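Local coordinates for lipopolysaccharide biosynthesis protein wbpB (PDB 3O9Z) that probably oxidises a nucleotide-linked sugar with NAD on the route to 2,3-diacetamido-2,3-dideoxy-D-mannuronic acid, with 2-oxoglutarate bound beside the cofactor, at residues R222-L227 with R307-G312. Residues are numbered along the deposited sequence; the frame is centred on the assembly and turned at random.
Sequences RVRWFL and RHPFLG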
loop_
_atom_site.group_PDB
_atom_site.type_symbol
_atom_site.label_atom_id
_atom_site.label_comp_id
_atom_site.label_asym_id
_atom_site.label_seq_id
_atom_site.Cartn_x
_atom_site.Cartn_y
_atom_site.Cartn_z
ATOM N N ARG A 222 2.583 -44.250 10.332
ATOM C CA ARG A 222 2.646 -44.056 8.880
ATOM C C ARG A 222 1.399 -43.275 8.516
ATOM O O ARG A 222 0.297 -43.650 8.890
ATOM C CB ARG A 222 2.603 -45.430 8.174
ATOM C CG ARG A 222 3.866 -46.255 8.502
ATOM C CD ARG A 222 3.674 -47.736 8.038
ATOM N NE ARG A 222 2.687 -48.445 8.859
ATOM C CZ ARG A 222 3.006 -49.059 9.997
ATOM N NH1 ARG A 222 2.051 -49.688 10.665
ATOM N NH2 ARG A 222 4.247 -49.080 10.450
ATOM N N VAL A 223 1.537 -42.152 7.816
ATOM C CA VAL A 223 0.413 -41.237 7.624
ATOM C C VAL A 223 0.174 -40.945 6.170
ATOM O O VAL A 223 1.102 -40.521 5.480
ATOM C CB VAL A 223 0.684 -39.875 8.330
ATOM C CG1 VAL A 223 -0.585 -38.965 8.301
ATOM C CG2 VAL A 223 1.145 -40.115 9.781
ATOM N N ARG A 224 -1.037 -41.153 5.665
ATOM C CA ARG A 224 -1.398 -40.681 4.315
ATOM C C ARG A 224 -2.166 -39.393 4.561
ATOM O O ARG A 224 -3.113 -39.393 5.370
ATOM C CB ARG A 224 -2.280 -41.706 3.611
ATOM C CG ARG A 224 -1.521 -43.013 3.352
ATOM C CD ARG A 224 -2.420 -44.025 2.680
ATOM N NE ARG A 224 -3.364 -44.624 3.610
ATOM C CZ ARG A 224 -4.463 -45.260 3.214
ATOM N NH1 ARG A 224 -5.290 -45.832 4.106
ATOM N NH2 ARG A 224 -4.784 -45.224 1.926
ATOM N N TRP A 225 -1.789 -38.290 3.904
ATOM C CA TRP A 225 -2.408 -36.991 4.169
ATOM C C TRP A 225 -2.916 -36.316 2.912
ATOM O O TRP A 225 -2.383 -36.505 1.829
ATOM C CB TRP A 225 -1.472 -36.087 4.987
ATOM C CG TRP A 225 -0.122 -35.813 4.343
ATOM C CD1 TRP A 225 1.058 -36.508 4.552
ATOM C CD2 TRP A 225 0.184 -34.782 3.415
ATOM N NE1 TRP A 225 2.078 -35.947 3.809
ATOM C CE2 TRP A 225 1.563 -34.877 3.119
ATOM C CE3 TRP A 225 -0.561 -33.726 2.863
ATOM C CZ2 TRP A 225 2.222 -34.017 2.245
ATOM C CZ3 TRP A 225 0.114 -32.875 1.989
ATOM C CH2 TRP A 225 1.475 -33.022 1.679
ATOM N N PHE A 226 -3.974 -35.522 3.081
ATOM C CA PHE A 226 -4.579 -34.759 2.014
ATOM C C PHE A 226 -5.000 -33.427 2.589
ATOM O O PHE A 226 -5.656 -33.401 3.643
ATOM C CB PHE A 226 -5.789 -35.524 1.462
ATOM C CG PHE A 226 -6.491 -34.811 0.342
ATOM C CD1 PHE A 226 -6.194 -35.142 -0.970
ATOM C CD2 PHE A 226 -7.437 -33.825 0.612
ATOM C CE1 PHE A 226 -6.832 -34.504 -2.017
ATOM C CE2 PHE A 226 -8.087 -33.167 -0.442
ATOM C CZ PHE A 226 -7.748 -33.487 -1.766
ATOM N N LEU A 227 -4.594 -32.367 1.901
ATOM C CA LEU A 227 -4.880 -30.983 2.304
ATOM C C LEU A 227 -5.537 -30.248 1.119
ATOM O O LEU A 227 -4.989 -30.264 0.009
ATOM C CB LEU A 227 -3.518 -30.345 2.642
ATOM C CG LEU A 227 -3.578 -28.823 2.771
ATOM C CD1 LEU A 227 -4.472 -28.346 3.913
ATOM C CD2 LEU A 227 -2.106 -28.356 2.939
ATOM N N ARG A 307 -0.937 -44.097 -0.742
ATOM C CA ARG A 307 -1.755 -43.117 -1.426
ATOM C C ARG A 307 -2.985 -42.726 -0.614
ATOM O O ARG A 307 -3.812 -43.588 -0.313
ATOM C CB ARG A 307 -2.210 -43.706 -2.770
ATOM C CG ARG A 307 -2.910 -42.732 -3.711
ATOM C CD ARG A 307 -3.542 -43.426 -4.934
ATOM N NE ARG A 307 -2.610 -44.360 -5.555
ATOM C CZ ARG A 307 -2.905 -45.611 -5.905
ATOM N NH1 ARG A 307 -4.119 -46.111 -5.694
ATOM N NH2 ARG A 307 -1.973 -46.373 -6.462
ATOM N N HIS A 308 -3.181 -41.442 -0.306
ATOM C CA HIS A 308 -4.402 -41.045 0.395
ATOM C C HIS A 308 -5.633 -41.446 -0.406
ATOM O O HIS A 308 -5.587 -41.342 -1.615
ATOM C CB HIS A 308 -4.360 -39.528 0.681
ATOM C CG HIS A 308 -5.502 -39.055 1.528
ATOM N ND1 HIS A 308 -6.776 -38.897 1.021
ATOM C CD2 HIS A 308 -5.585 -38.765 2.851
ATOM C CE1 HIS A 308 -7.578 -38.467 1.982
ATOM N NE2 HIS A 308 -6.879 -38.376 3.103
ATOM N N PRO A 309 -6.706 -41.926 0.253
ATOM C CA PRO A 309 -7.888 -42.369 -0.507
ATOM C C PRO A 309 -8.434 -41.356 -1.501
ATOM O O PRO A 309 -9.012 -41.759 -2.529
ATOM C CB PRO A 309 -8.912 -42.683 0.585
ATOM C CG PRO A 309 -8.077 -43.059 1.758
ATOM C CD PRO A 309 -6.821 -42.201 1.694
ATOM N N PHE A 310 -8.366 -40.061 -1.202
ATOM C CA PHE A 310 -8.898 -39.071 -2.139
ATOM C C PHE A 310 -8.140 -39.073 -3.472
ATOM O O PHE A 310 -8.633 -38.555 -4.478
ATOM C CB PHE A 310 -8.915 -37.683 -1.511
ATOM C CG PHE A 310 -10.022 -37.446 -0.500
ATOM C CD1 PHE A 310 -10.742 -38.497 0.066
ATOM C CD2 PHE A 310 -10.236 -36.165 0.003
ATOM C CE1 PHE A 310 -11.711 -38.242 1.030
ATOM C CE2 PHE A 310 -11.179 -35.917 0.948
ATOM C CZ PHE A 310 -11.954 -36.932 1.456
ATOM N N LEU A 311 -6.944 -39.655 -3.504
ATOM C CA LEU A 311 -6.197 -39.745 -4.767
ATOM C C LEU A 311 -6.627 -40.899 -5.683
ATOM O O LEU A 311 -6.081 -41.088 -6.774
ATOM C CB LEU A 311 -4.700 -39.842 -4.465
ATOM C CG LEU A 311 -4.011 -38.489 -4.311
ATOM C CD1 LEU A 311 -4.830 -37.529 -3.501
ATOM C CD2 LEU A 311 -2.564 -38.603 -3.829
ATOM N N GLY A 312 -7.581 -41.705 -5.232
ATOM C CA GLY A 312 -8.086 -42.803 -6.055
ATOM C C GLY A 312 -7.429 -44.100 -5.634
ATOM O O GLY A 312 -7.043 -44.260 -4.469
ATOM O OXT GLY A 312 -7.267 -45.015 -6.441
#
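Phe226 and His308 meet at the middle of this contact. CB of Phe226 sits over the centre of the His308 ring, 3.3 Å from its centroid, in a CH-pi contact. CD of Pro309 lies against the opposite face, so the imidazole is sandwiched. The Phe226 ring receives the edge of Phe310 on one face. This edge-to-face pair has centroids 5.0 Å apart and planes at 66°. Leu311 CD1 touches the rim of the same ring, 3.7 Å from Phe226 CD1.

Two residues earlier in the strand, the Arg224 chain bends at chi3 (-76°). Its NH2 donates to Arg307 O at 2.9 Å, in the guanidinium plane but above the carbonyl plane. Pro309 CD packs over a guanidinium face.

Both imidazole nitrogens are engaged. ND1 of His308 accepts from Phe310 N at 3.0 Å, and NE2 is hydrogen-bonded to Thr157 OG1 on the neighbouring strand 152-160. An alanine at His308 would probably leave Phe310 N and Thr157 without these mates and open a gap under Phe226 CB. Within the tail itself, Arg307 NH1 forms a salt bridge to the terminal carboxylate, Gly312 OXT.

The C-terminal tail thus packs on the sheet of the C-terminal alpha/beta domain. The side chain of Phe226 is about 12 Å from the bound 2-oxoglutarate. One side-chain-to-backbone bond and the aromatic cluster of Phe226, His308 and Phe310 join tail to strand.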